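Long-range contacts in similar to hydroxylamine oxidoreductase (Kuenenia stuttgartiensis, PDB 6H5L), which probably works as an oxidoreductase that carries several haems c within a large reductase complex of an anammox bacterium: residues 39-44 with 411-416; 184-189 with 403-408; 395-400 with 432-437; 316-321 with 379-384; 308-313 with 331-336. All blocks are in the same frame, centred on the assembly; numbering follows the deposited sequence.

Interaction 1: 39-44 with 411-416; sequences GPFTKY and KELSAD
The hydroxyl of Tyr44 donates a hydrogen bond to the carboxylate of Glu412, OH to OE1 3.1 Å, and so ties an early loop to the last turn of helix 406-412. The loop is built on a type I beta turn from Gly39 to Thr42; Pro40 suits its second position because the ring already fixes the phi that this turn needs. Tyr44 and Glu412 meet tip to tip, and OE1 uses its anti lone pair, the one away from the other oxygen. The glutamate chain bends at chi2 (-56°), which brings CD to the edge of the tyrosine ring, in its plane, with the ring and carboxylate planes 72° apart. Its methylenes serve as apolar surface: CG lies 3.6 Å from CE1 of Tyr44 and 4.1 Å from CD1 of Phe41. An alanine at Glu412 would probably leave the Tyr44 hydroxyl without this acceptor and open a gap between the two aromatic rings where CG had packed. Beyond the glutamate, Leu413 crosses Phe41 at about a right angle, its CD1 reaching CZ at 4.1 Å. Phe41 also has Pro40 CG over the rim of one face, and touches Pro182 of helix 182-189. At the outer border the aliphatic part of Lys411 covers the tyrosine oxygen, CD to OH 3.7 Å.

Interaction 2: 184-189 with 403-408; sequences YAEAAR and YPLSDG
The guanidinium of Arg189 meets carboxylates at its edge: Asp407 OD2 lies near its plane, and Glu186 OE2 lies in it. Arg189 and Asp407 reach toward each other tip to tip, their planes 36° apart, in a salt bridge between NH2 and OD2 that is modelled too close for its length to be trusted. NH1 adds a salt bridge to Glu186, at 3.3 Å from OE2. The same OE2 receives a weak bond from the backbone N of Leu405, 2.7 Å away, while OE1 pairs with Arg190. A positive guanidinium between two acids probably offsets their mutual repulsion. On the other segment, Pro404 CD lies above one face of the Tyr403 ring, toward its rim. Pro404 and Leu405 are the central residues of a type II beta turn, and Leu405 takes the positive phi (62°) of the third position just before helix 406-412 begins. The branched end of Leu405 provides the apolar filling, with CD2 4.0 Å from CB of Ala185 and CD1 3.5 Å from CD of Arg189. The contact thus joins helix 182-189 to the first turn of helix 406-412, with Tyr403 resting on Pro182 and Trp183, Phe41 touching Leu405 and Phe45 touching Ala185.

Interaction 3: 395-400 with 432-437; sequences PDAANR and KFPVVG
Ala397 and Pro434 form the tight part of this contact between the loop after helix 356-389 and the loop after helix 420-429, whereas Lys432 bridges its more exposed border. The methyl of Ala397 sits 3.4 Å from the carbonyl O of Lys432, CB to O, and 4.1 Å from CD of Pro434; a small side chain suits backbones this near. Pro434 also lies across the end of Arg400, with CB 3.7 Å from NH2, while NH1 of that arginine forms a salt bridge with Glu457 of helix 455-476. Toward solvent, chi2 (-114°) bends the Lys432 chain and sets CD beside Ala397 O; the rest runs on so that NZ reaches the facing carbonyls. NZ donates to Arg400 O at 3.1 Å, from above the carbonyl plane, and weakly to Ala398 O. A methionine in place of Lys432 would probably leave both carbonyls without this donor and the two loops less firmly joined. The bonds pair a cation with backbone oxygens, so this link depends on the main-chain path rather than on an acidic partner.

Interaction 4: 316-321 with 379-384; sequences SSLKDY and QAQKIV
A short 3-10 turn, residues 317-319, lies beside the long helix 356-389, and the backbones come nearest at Ser316 and Lys382, whose CA atoms are 4.5 Å apart. Serine suits this approach: Ser316 CB stands only 3.6 Å from the backbone N of Lys382, and its OG is held by Asp378 one turn back on the same helix. Gln381 spans the remaining distance. Its CG is anti to the backbone N (chi1 -170°) and the chain runs on extended, carrying the amide in among Ser316, just before the 3-10 turn, and Ser317 and Leu318, its first two residues. NE2 donates a hydrogen bond to Glu385 and a weak one to OG of Ser317, whose position is less certain; OE1 accepts from Tyr460 of helix 455-476. A glutamine suits a buried site with both donors and acceptors to serve. Lys382 turns its amine away to Asp386, leaving its CD 4.0 Å from Ser316 CA. Leu318 crosses the glutamine amide and covers its oxygen, with CG 3.6 Å from Gln381 OE1.

Interaction 5: 308-313 with 331-336; sequences PPSNLE and KIDIYS
Ile332 binds the facing backbone on both sides of Pro309, its N to Pro308 O at 3.2 Å and its O to Ser310 N at 2.7 Å, which makes a single parallel beta bridge. Proline fits the middle place because a residue there turns its own N and O away from the partner; Pro309 O is taken by Tyr314. A weak bond from Ser310 OG also reaches Ile332 O.

Among side-chain bonds, those of Asn311 carry the contact, its amide both acceptor and donor. OD1 accepts from Ile334 N at 2.9 Å, in the carbonyl plane and on a lone pair. ND2 donates to Asp333 OD1, also at 2.9 Å, nearly along the C-O axis, with amide and carboxylate planes 43° apart. The Lys331 amine goes to the carbonyls of Leu318 and Tyr321.

Apolar contacts are fewer. Pro309 CB packs on Ile334 CG1 at 4.1 Å, and the side chain of Ile334 lies about 7 Å from a haem c. Lys331 CB meets Ser310 CB at 3.6 Å. Tyr335, third in the type I beta turn from Asp333 to Ser336, has Ile334 CG2 over its ring centre.

An amide meets the ring edge: Asn311 ND2, 3.8 Å from Tyr335 CD2.

Interactions 2 and 4 are buried, 5 is partly so, and 1 and 3 lie at the surface. Interactions 1 and 2 share helix 406-412, gripping opposite ends of it, and Phe41 packs on Leu405 between them. Interaction 2 touches 3 where Tyr403 meets Val435, and 3 touches 4 where Gly437 lies against the amide of Gln381. Interactions 4 and 5 also meet, Tyr321 packing on Pro308. The chemistry differs with place: a tyrosine-to-carboxylate bond over aromatic packing in 1, a salt-bridge network in 2, lysine on main-chain oxygens in 3, one buried amide in 4, and true backbone pairing across the contact in 5 alone.

Interaction 1: 39-44 with 411-416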
# COMPACT_ATOMS: atom_id res chain seq x y z
N GLY A 39 -57.54 10.45 -20.89
CA GLY A 39 -57.71 10.27 -22.31
C GLY A 39 -59.13 10.53 -22.77
O GLY A 39 -59.98 10.97 -21.99
N PRO A 40 -59.40 10.27 -24.05
CA PRO A 40 -60.76 10.51 -24.57
C PRO A 40 -61.85 9.73 -23.84
O PRO A 40 -63.01 10.16 -23.85
CB PRO A 40 -60.65 10.08 -26.04
CG PRO A 40 -59.46 9.17 -26.09
CD PRO A 40 -58.51 9.71 -25.07
N PHE A 41 -61.51 8.61 -23.21
CA PHE A 41 -62.47 7.81 -22.45
C PHE A 41 -62.31 7.99 -20.95
O PHE A 41 -62.52 7.04 -20.19
CB PHE A 41 -62.34 6.33 -22.84
CG PHE A 41 -62.30 6.10 -24.32
CD1 PHE A 41 -63.38 6.44 -25.12
CD2 PHE A 41 -61.18 5.54 -24.91
CE1 PHE A 41 -63.34 6.22 -26.48
CE2 PHE A 41 -61.13 5.33 -26.27
CZ PHE A 41 -62.22 5.67 -27.06
N THR A 42 -61.93 9.20 -20.51
CA THR A 42 -61.71 9.45 -19.09
C THR A 42 -62.97 9.26 -18.27
O THR A 42 -62.90 8.92 -17.08
CB THR A 42 -61.14 10.86 -18.90
OG1 THR A 42 -61.06 11.15 -17.50
CG2 THR A 42 -62.03 11.89 -19.58
N LYS A 43 -64.14 9.48 -18.87
CA LYS A 43 -65.41 9.36 -18.17
C LYS A 43 -65.93 7.93 -18.11
O LYS A 43 -66.99 7.70 -17.51
CB LYS A 43 -66.45 10.26 -18.84
CG LYS A 43 -66.10 11.75 -18.84
CD LYS A 43 -66.08 12.31 -17.43
CE LYS A 43 -65.87 13.81 -17.43
NZ LYS A 43 -65.97 14.40 -16.06
N TYR A 44 -65.24 6.98 -18.73
CA TYR A 44 -65.71 5.60 -18.79
C TYR A 44 -65.05 4.70 -17.76
O TYR A 44 -65.48 3.55 -17.60
CB TYR A 44 -65.49 5.03 -20.19
CG TYR A 44 -66.36 5.67 -21.25
CD1 TYR A 44 -66.05 6.92 -21.77
CD2 TYR A 44 -67.49 5.02 -21.73
CE1 TYR A 44 -66.84 7.50 -22.74
CE2 TYR A 44 -68.29 5.60 -22.70
CZ TYR A 44 -67.96 6.84 -23.20
OH TYR A 44 -68.75 7.42 -24.16
N LYS A 411 -69.41 7.86 -29.36
CA LYS A 411 -69.78 9.08 -28.64
C LYS A 411 -68.61 10.05 -28.52
O LYS A 411 -68.80 11.27 -28.58
CB LYS A 411 -70.32 8.73 -27.26
CG LYS A 411 -71.35 9.72 -26.75
CD LYS A 411 -71.21 9.95 -25.25
CE LYS A 411 -72.10 11.11 -24.80
NZ LYS A 411 -71.82 11.52 -23.40
N GLU A 412 -67.39 9.54 -28.35
CA GLU A 412 -66.24 10.39 -28.06
C GLU A 412 -65.37 10.69 -29.28
O GLU A 412 -64.66 11.70 -29.28
CB GLU A 412 -65.37 9.76 -26.97
CG GLU A 412 -66.11 9.39 -25.70
CD GLU A 412 -66.84 10.57 -25.07
OE1 GLU A 412 -67.97 10.37 -24.59
OE2 GLU A 412 -66.27 11.68 -25.05
N LEU A 413 -65.39 9.84 -30.30
CA LEU A 413 -64.55 10.00 -31.47
C LEU A 413 -65.39 10.42 -32.67
O LEU A 413 -66.62 10.52 -32.59
CB LEU A 413 -63.77 8.70 -31.75
CG LEU A 413 -62.87 8.23 -30.61
CD1 LEU A 413 -62.20 6.92 -30.97
CD2 LEU A 413 -61.84 9.29 -30.26
N SER A 414 -64.72 10.67 -33.78
CA SER A 414 -65.38 11.16 -34.99
C SER A 414 -64.54 10.76 -36.20
O SER A 414 -63.55 10.04 -36.08
CB SER A 414 -65.60 12.67 -34.92
OG SER A 414 -64.36 13.37 -34.98
N ALA A 415 -64.94 11.25 -37.38
CA ALA A 415 -64.13 11.06 -38.57
C ALA A 415 -62.81 11.82 -38.50
O ALA A 415 -61.87 11.48 -39.23
CB ALA A 415 -64.90 11.50 -39.82
N ASP A 416 -62.72 12.84 -37.65
CA ASP A 416 -61.45 13.53 -37.44
C ASP A 416 -60.40 12.59 -36.87
O ASP A 416 -59.20 12.77 -37.12
CB ASP A 416 -61.66 14.74 -36.53
CG ASP A 416 -60.40 15.57 -36.36
OD1 ASP A 416 -59.76 15.91 -37.38
OD2 ASP A 416 -60.05 15.90 -35.20

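Interaction 2: 184-189 with 403-408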
# COMPACT_ATOMS: atom_id res chain seq x y z
N TYR A 184 -58.86 -0.60 -22.70
CA TYR A 184 -58.49 -0.30 -21.32
C TYR A 184 -59.73 0.02 -20.49
O TYR A 184 -59.96 -0.58 -19.44
CB TYR A 184 -57.49 0.86 -21.28
CG TYR A 184 -56.87 1.11 -19.91
CD1 TYR A 184 -57.57 1.79 -18.92
CD2 TYR A 184 -55.57 0.69 -19.62
CE1 TYR A 184 -57.01 2.03 -17.68
CE2 TYR A 184 -55.00 0.93 -18.38
CZ TYR A 184 -55.72 1.60 -17.42
OH TYR A 184 -55.17 1.84 -16.18
N ALA A 185 -60.54 0.97 -20.96
CA ALA A 185 -61.75 1.34 -20.24
C ALA A 185 -62.76 0.20 -20.23
O ALA A 185 -63.48 0.01 -19.24
CB ALA A 185 -62.37 2.59 -20.87
N GLU A 186 -62.82 -0.58 -21.31
CA GLU A 186 -63.75 -1.70 -21.36
C GLU A 186 -63.41 -2.74 -20.30
O GLU A 186 -64.30 -3.27 -19.63
CB GLU A 186 -63.74 -2.33 -22.75
CG GLU A 186 -64.76 -3.44 -22.96
CD GLU A 186 -66.19 -2.95 -22.87
OE1 GLU A 186 -66.92 -3.38 -21.96
OE2 GLU A 186 -66.59 -2.13 -23.72
N ALA A 187 -62.12 -3.05 -20.14
CA ALA A 187 -61.71 -3.98 -19.08
C ALA A 187 -62.10 -3.45 -17.70
O ALA A 187 -62.51 -4.22 -16.83
CB ALA A 187 -60.21 -4.24 -19.16
N ALA A 188 -61.98 -2.13 -17.50
CA ALA A 188 -62.41 -1.54 -16.23
C ALA A 188 -63.92 -1.58 -16.07
O ALA A 188 -64.42 -1.74 -14.95
CB ALA A 188 -61.91 -0.10 -16.14
N ARG A 189 -64.67 -1.46 -17.17
CA ARG A 189 -66.12 -1.59 -17.11
C ARG A 189 -66.53 -2.95 -16.57
O ARG A 189 -67.49 -3.06 -15.81
CB ARG A 189 -66.73 -1.38 -18.50
CG ARG A 189 -66.99 0.06 -18.89
CD ARG A 189 -67.37 0.12 -20.36
NE ARG A 189 -68.62 0.82 -20.61
CZ ARG A 189 -69.26 0.81 -21.78
NH1 ARG A 189 -68.76 0.11 -22.79
NH2 ARG A 189 -70.39 1.48 -21.93
N TYR A 403 -67.03 -4.68 -30.76
CA TYR A 403 -65.68 -4.21 -30.51
C TYR A 403 -65.64 -3.51 -29.15
O TYR A 403 -66.61 -2.85 -28.77
CB TYR A 403 -65.23 -3.27 -31.63
CG TYR A 403 -63.78 -2.85 -31.58
CD1 TYR A 403 -62.79 -3.66 -32.13
CD2 TYR A 403 -63.40 -1.66 -30.99
CE1 TYR A 403 -61.46 -3.28 -32.09
CE2 TYR A 403 -62.07 -1.27 -30.94
CZ TYR A 403 -61.10 -2.09 -31.49
OH TYR A 403 -59.78 -1.71 -31.45
N PRO A 404 -64.55 -3.64 -28.40
CA PRO A 404 -64.52 -3.08 -27.04
C PRO A 404 -64.81 -1.59 -27.01
O PRO A 404 -64.20 -0.80 -27.74
CB PRO A 404 -63.09 -3.39 -26.56
CG PRO A 404 -62.31 -3.71 -27.80
CD PRO A 404 -63.30 -4.35 -28.72
N LEU A 405 -65.79 -1.21 -26.18
CA LEU A 405 -66.17 0.19 -25.97
C LEU A 405 -66.67 0.84 -27.26
O LEU A 405 -66.31 1.97 -27.58
CB LEU A 405 -65.01 0.99 -25.37
CG LEU A 405 -65.38 2.18 -24.49
CD1 LEU A 405 -65.79 1.72 -23.10
CD2 LEU A 405 -64.23 3.16 -24.42
N SER A 406 -67.52 0.12 -27.99
CA SER A 406 -68.05 0.66 -29.24
C SER A 406 -68.96 1.85 -29.00
O SER A 406 -69.03 2.76 -29.84
CB SER A 406 -68.79 -0.43 -30.02
OG SER A 406 -67.91 -1.48 -30.40
N ASP A 407 -69.68 1.86 -27.87
CA ASP A 407 -70.54 3.00 -27.56
C ASP A 407 -69.72 4.25 -27.26
O ASP A 407 -70.09 5.36 -27.65
CB ASP A 407 -71.46 2.67 -26.39
CG ASP A 407 -70.70 2.19 -25.17
OD1 ASP A 407 -69.48 1.93 -25.29
OD2 ASP A 407 -71.32 2.07 -24.09
N GLY A 408 -68.59 4.08 -26.56
CA GLY A 408 -67.74 5.22 -26.27
C GLY A 408 -66.98 5.71 -27.48
O GLY A 408 -66.69 6.91 -27.59

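Interaction 3: 395-400 with 432-437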
# COMPACT_ATOMS: atom_id res chain seq x y z
N PRO A 395 -69.01 -17.98 -32.87
CA PRO A 395 -70.24 -17.32 -33.33
C PRO A 395 -69.94 -16.12 -34.23
O PRO A 395 -68.83 -15.59 -34.18
CB PRO A 395 -70.92 -16.87 -32.03
CG PRO A 395 -70.24 -17.66 -30.94
CD PRO A 395 -68.84 -17.85 -31.42
N ASP A 396 -70.92 -15.69 -35.02
CA ASP A 396 -70.70 -14.58 -35.92
C ASP A 396 -70.75 -13.25 -35.16
O ASP A 396 -71.06 -13.21 -33.96
CB ASP A 396 -71.72 -14.59 -37.06
CG ASP A 396 -73.16 -14.63 -36.58
OD1 ASP A 396 -73.41 -14.39 -35.38
OD2 ASP A 396 -74.05 -14.92 -37.40
N ALA A 397 -70.44 -12.17 -35.87
CA ALA A 397 -70.41 -10.85 -35.25
C ALA A 397 -71.76 -10.45 -34.67
O ALA A 397 -71.81 -9.59 -33.78
CB ALA A 397 -69.94 -9.80 -36.26
N ALA A 398 -72.85 -11.04 -35.16
CA ALA A 398 -74.18 -10.71 -34.64
C ALA A 398 -74.44 -11.33 -33.28
O ALA A 398 -75.14 -10.74 -32.46
CB ALA A 398 -75.25 -11.15 -35.64
N ASN A 399 -73.88 -12.51 -33.01
CA ASN A 399 -74.13 -13.25 -31.77
C ASN A 399 -72.91 -13.24 -30.85
O ASN A 399 -72.59 -14.24 -30.20
CB ASN A 399 -74.56 -14.68 -32.07
CG ASN A 399 -75.90 -14.75 -32.78
OD1 ASN A 399 -75.96 -14.88 -34.00
ND2 ASN A 399 -76.98 -14.64 -32.01
N ARG A 400 -72.21 -12.11 -30.79
CA ARG A 400 -71.09 -11.94 -29.87
C ARG A 400 -70.97 -10.46 -29.53
O ARG A 400 -71.56 -9.60 -30.19
CB ARG A 400 -69.79 -12.49 -30.46
CG ARG A 400 -69.18 -11.65 -31.57
CD ARG A 400 -67.99 -12.37 -32.19
NE ARG A 400 -67.05 -11.45 -32.84
CZ ARG A 400 -65.87 -11.82 -33.32
NH1 ARG A 400 -65.48 -13.08 -33.24
NH2 ARG A 400 -65.08 -10.92 -33.89
N LYS A 432 -70.56 -4.00 -34.23
CA LYS A 432 -70.85 -5.43 -34.35
C LYS A 432 -70.20 -6.01 -35.61
O LYS A 432 -70.86 -6.58 -36.48
CB LYS A 432 -72.36 -5.67 -34.34
CG LYS A 432 -72.98 -5.54 -32.96
CD LYS A 432 -73.53 -6.87 -32.48
CE LYS A 432 -73.78 -6.88 -30.98
NZ LYS A 432 -74.27 -8.20 -30.51
N PHE A 433 -68.88 -5.85 -35.69
CA PHE A 433 -68.10 -6.36 -36.81
C PHE A 433 -66.71 -6.71 -36.30
O PHE A 433 -66.26 -6.15 -35.30
CB PHE A 433 -68.00 -5.34 -37.95
CG PHE A 433 -67.65 -3.95 -37.51
CD1 PHE A 433 -66.34 -3.61 -37.18
CD2 PHE A 433 -68.62 -2.97 -37.43
CE1 PHE A 433 -66.02 -2.33 -36.77
CE2 PHE A 433 -68.31 -1.68 -37.02
CZ PHE A 433 -67.00 -1.37 -36.70
N PRO A 434 -66.01 -7.64 -36.96
CA PRO A 434 -64.66 -7.99 -36.53
C PRO A 434 -63.63 -6.96 -36.98
O PRO A 434 -63.76 -6.31 -38.02
CB PRO A 434 -64.40 -9.34 -37.21
CG PRO A 434 -65.74 -9.80 -37.72
CD PRO A 434 -66.50 -8.55 -38.01
N VAL A 435 -62.59 -6.81 -36.16
CA VAL A 435 -61.44 -5.97 -36.47
C VAL A 435 -60.21 -6.84 -36.30
O VAL A 435 -59.90 -7.28 -35.19
CB VAL A 435 -61.37 -4.73 -35.56
CG1 VAL A 435 -60.19 -3.87 -35.95
CG2 VAL A 435 -62.67 -3.94 -35.64
N VAL A 436 -59.49 -7.08 -37.40
CA VAL A 436 -58.45 -8.10 -37.46
C VAL A 436 -57.14 -7.48 -37.92
O VAL A 436 -57.11 -6.68 -38.86
CB VAL A 436 -58.86 -9.25 -38.40
CG1 VAL A 436 -57.73 -10.26 -38.53
CG2 VAL A 436 -60.13 -9.92 -37.91
N GLY A 437 -56.05 -7.83 -37.24
CA GLY A 437 -54.71 -7.43 -37.68
C GLY A 437 -54.06 -6.24 -37.02
O GLY A 437 -54.65 -5.65 -36.14

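Interaction 4: 316-321 with 379-384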
# COMPACT_ATOMS: atom_id res chain seq x y z
N SER A 316 -54.26 -9.86 -47.72
CA SER A 316 -55.36 -9.58 -46.80
C SER A 316 -55.72 -8.10 -46.89
O SER A 316 -55.26 -7.38 -47.78
CB SER A 316 -54.97 -9.99 -45.38
OG SER A 316 -53.91 -9.19 -44.89
N SER A 317 -56.55 -7.63 -45.96
CA SER A 317 -56.92 -6.21 -45.94
C SER A 317 -55.76 -5.31 -45.55
O SER A 317 -55.94 -4.08 -45.52
CB SER A 317 -58.10 -5.99 -45.00
OG SER A 317 -57.88 -6.59 -43.74
N LEU A 318 -54.58 -5.86 -45.25
CA LEU A 318 -53.39 -5.05 -45.03
C LEU A 318 -53.03 -4.22 -46.25
O LEU A 318 -52.32 -3.22 -46.12
CB LEU A 318 -52.21 -5.93 -44.63
CG LEU A 318 -52.33 -6.58 -43.25
CD1 LEU A 318 -51.09 -7.40 -42.93
CD2 LEU A 318 -52.56 -5.50 -42.22
N LYS A 319 -53.49 -4.63 -47.43
CA LYS A 319 -53.30 -3.82 -48.63
C LYS A 319 -54.01 -2.48 -48.54
O LYS A 319 -53.70 -1.57 -49.32
CB LYS A 319 -53.78 -4.59 -49.86
CG LYS A 319 -55.25 -4.97 -49.83
CD LYS A 319 -55.59 -5.99 -50.91
CE LYS A 319 -57.00 -6.54 -50.75
NZ LYS A 319 -58.04 -5.51 -51.00
N ASP A 320 -54.95 -2.34 -47.61
CA ASP A 320 -55.68 -1.09 -47.41
C ASP A 320 -55.36 -0.43 -46.08
O ASP A 320 -55.96 0.61 -45.76
CB ASP A 320 -57.19 -1.35 -47.52
CG ASP A 320 -57.61 -1.72 -48.93
OD1 ASP A 320 -57.33 -0.94 -49.86
OD2 ASP A 320 -58.21 -2.80 -49.11
N TYR A 321 -54.46 -1.01 -45.29
CA TYR A 321 -54.00 -0.37 -44.07
C TYR A 321 -53.41 1.01 -44.40
O TYR A 321 -52.76 1.17 -45.44
CB TYR A 321 -52.95 -1.25 -43.39
CG TYR A 321 -52.37 -0.71 -42.10
CD1 TYR A 321 -51.25 0.12 -42.11
CD2 TYR A 321 -52.93 -1.04 -40.87
CE1 TYR A 321 -50.71 0.61 -40.94
CE2 TYR A 321 -52.40 -0.55 -39.69
CZ TYR A 321 -51.29 0.28 -39.73
OH TYR A 321 -50.75 0.77 -38.57
N GLN A 379 -50.25 -13.64 -44.85
CA GLN A 379 -50.86 -14.87 -45.34
C GLN A 379 -51.80 -15.47 -44.29
O GLN A 379 -52.86 -16.01 -44.63
CB GLN A 379 -49.78 -15.87 -45.73
CG GLN A 379 -48.97 -15.45 -46.95
CD GLN A 379 -47.65 -16.20 -47.07
OE1 GLN A 379 -47.13 -16.73 -46.08
NE2 GLN A 379 -47.11 -16.25 -48.28
N ALA A 380 -51.42 -15.38 -43.01
CA ALA A 380 -52.29 -15.87 -41.95
C ALA A 380 -53.54 -15.01 -41.82
O ALA A 380 -54.63 -15.52 -41.56
CB ALA A 380 -51.54 -15.92 -40.63
N GLN A 381 -53.40 -13.69 -41.99
CA GLN A 381 -54.56 -12.81 -41.91
C GLN A 381 -55.52 -13.04 -43.07
O GLN A 381 -56.74 -12.86 -42.91
CB GLN A 381 -54.11 -11.35 -41.87
CG GLN A 381 -55.23 -10.37 -41.54
CD GLN A 381 -54.73 -8.95 -41.32
OE1 GLN A 381 -53.68 -8.74 -40.71
NE2 GLN A 381 -55.47 -7.98 -41.83
N LYS A 382 -55.01 -13.43 -44.24
CA LYS A 382 -55.88 -13.76 -45.36
C LYS A 382 -56.77 -14.95 -45.04
O LYS A 382 -57.95 -14.97 -45.40
CB LYS A 382 -55.04 -14.04 -46.61
CG LYS A 382 -55.85 -14.28 -47.87
CD LYS A 382 -56.59 -13.02 -48.31
CE LYS A 382 -57.17 -13.16 -49.71
NZ LYS A 382 -58.22 -14.21 -49.78
N ILE A 383 -56.22 -15.96 -44.36
CA ILE A 383 -56.99 -17.14 -44.01
C ILE A 383 -58.12 -16.78 -43.05
O ILE A 383 -59.26 -17.23 -43.20
CB ILE A 383 -56.07 -18.22 -43.42
CG1 ILE A 383 -55.08 -18.72 -44.48
CG2 ILE A 383 -56.88 -19.37 -42.84
CD1 ILE A 383 -53.97 -19.57 -43.92
N VAL A 384 -57.81 -15.96 -42.04
CA VAL A 384 -58.82 -15.58 -41.05
C VAL A 384 -59.91 -14.74 -41.70
O VAL A 384 -61.10 -14.92 -41.41
CB VAL A 384 -58.16 -14.84 -39.88
CG1 VAL A 384 -59.20 -14.44 -38.85
CG2 VAL A 384 -57.08 -15.70 -39.24

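Interaction 5: 308-313 with 331-336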
# COMPACT_ATOMS: atom_id res chain seq x y z
N PRO A 308 -47.14 -2.54 -40.75
CA PRO A 308 -46.69 -3.19 -41.98
C PRO A 308 -45.84 -2.25 -42.82
O PRO A 308 -46.12 -1.05 -42.90
CB PRO A 308 -48.00 -3.53 -42.70
CG PRO A 308 -49.08 -3.42 -41.66
CD PRO A 308 -48.60 -2.36 -40.72
N PRO A 309 -44.78 -2.76 -43.45
CA PRO A 309 -44.00 -1.92 -44.36
C PRO A 309 -44.72 -1.72 -45.69
O PRO A 309 -45.42 -2.60 -46.18
CB PRO A 309 -42.70 -2.73 -44.56
CG PRO A 309 -43.12 -4.14 -44.34
CD PRO A 309 -44.18 -4.09 -43.26
N SER A 310 -44.54 -0.52 -46.26
CA SER A 310 -45.15 -0.19 -47.55
C SER A 310 -44.47 -0.88 -48.72
O SER A 310 -44.99 -0.80 -49.84
CB SER A 310 -45.13 1.32 -47.77
OG SER A 310 -43.81 1.81 -47.94
N ASN A 311 -43.33 -1.53 -48.50
CA ASN A 311 -42.58 -2.17 -49.56
C ASN A 311 -43.06 -3.59 -49.86
O ASN A 311 -42.33 -4.36 -50.49
CB ASN A 311 -41.09 -2.19 -49.20
CG ASN A 311 -40.63 -0.89 -48.56
OD1 ASN A 311 -40.56 -0.79 -47.33
ND2 ASN A 311 -40.32 0.10 -49.38
N LEU A 312 -44.26 -3.94 -49.42
CA LEU A 312 -44.81 -5.27 -49.64
C LEU A 312 -46.21 -5.17 -50.25
O LEU A 312 -46.94 -4.21 -50.00
CB LEU A 312 -44.88 -6.09 -48.34
CG LEU A 312 -43.57 -6.66 -47.80
CD1 LEU A 312 -43.82 -7.46 -46.54
CD2 LEU A 312 -42.89 -7.51 -48.86
N GLU A 313 -46.56 -6.18 -51.04
CA GLU A 313 -47.89 -6.31 -51.62
C GLU A 313 -48.65 -7.36 -50.83
O GLU A 313 -48.28 -8.53 -50.82
CB GLU A 313 -47.79 -6.70 -53.10
CG GLU A 313 -49.13 -6.83 -53.80
CD GLU A 313 -49.49 -5.60 -54.61
OE1 GLU A 313 -48.97 -4.51 -54.30
OE2 GLU A 313 -50.28 -5.74 -55.57
N LYS A 331 -48.10 2.93 -43.37
CA LYS A 331 -47.10 1.93 -43.69
C LYS A 331 -45.71 2.54 -43.76
O LYS A 331 -45.51 3.61 -44.36
CB LYS A 331 -47.45 1.25 -45.02
CG LYS A 331 -48.78 0.50 -45.01
CD LYS A 331 -48.65 -0.87 -45.65
CE LYS A 331 -49.44 -0.98 -46.94
NZ LYS A 331 -50.91 -0.93 -46.70
N ILE A 332 -44.74 1.87 -43.14
CA ILE A 332 -43.37 2.36 -43.08
C ILE A 332 -42.69 2.10 -44.42
O ILE A 332 -42.72 0.97 -44.94
CB ILE A 332 -42.60 1.69 -41.93
CG1 ILE A 332 -43.34 1.88 -40.61
CG2 ILE A 332 -41.19 2.26 -41.84
CD1 ILE A 332 -42.69 1.16 -39.44
N ASP A 333 -42.07 3.14 -44.98
CA ASP A 333 -41.27 3.00 -46.20
C ASP A 333 -39.83 2.74 -45.77
O ASP A 333 -39.11 3.65 -45.37
CB ASP A 333 -41.38 4.25 -47.06
CG ASP A 333 -40.78 4.06 -48.44
OD1 ASP A 333 -40.29 2.94 -48.73
OD2 ASP A 333 -40.80 5.02 -49.24
N ILE A 334 -39.42 1.47 -45.84
CA ILE A 334 -38.10 1.08 -45.36
C ILE A 334 -37.00 1.78 -46.15
O ILE A 334 -35.96 2.15 -45.60
CB ILE A 334 -37.94 -0.46 -45.43
CG1 ILE A 334 -38.89 -1.11 -44.42
CG2 ILE A 334 -36.50 -0.88 -45.18
CD1 ILE A 334 -38.73 -0.58 -43.01
N TYR A 335 -37.23 2.00 -47.45
CA TYR A 335 -36.21 2.57 -48.33
C TYR A 335 -36.50 4.03 -48.67
O TYR A 335 -36.12 4.51 -49.74
CB TYR A 335 -36.08 1.73 -49.59
CG TYR A 335 -35.71 0.30 -49.30
CD1 TYR A 335 -34.43 -0.02 -48.83
CD2 TYR A 335 -36.62 -0.73 -49.46
CE1 TYR A 335 -34.08 -1.32 -48.55
CE2 TYR A 335 -36.27 -2.04 -49.18
CZ TYR A 335 -35.00 -2.33 -48.73
OH TYR A 335 -34.65 -3.63 -48.45
N SER A 336 -37.16 4.75 -47.77
CA SER A 336 -37.32 6.19 -47.94
C SER A 336 -36.00 6.90 -47.65
O SER A 336 -35.09 6.34 -47.02
CB SER A 336 -38.41 6.73 -47.02
OG SER A 336 -38.02 6.65 -45.66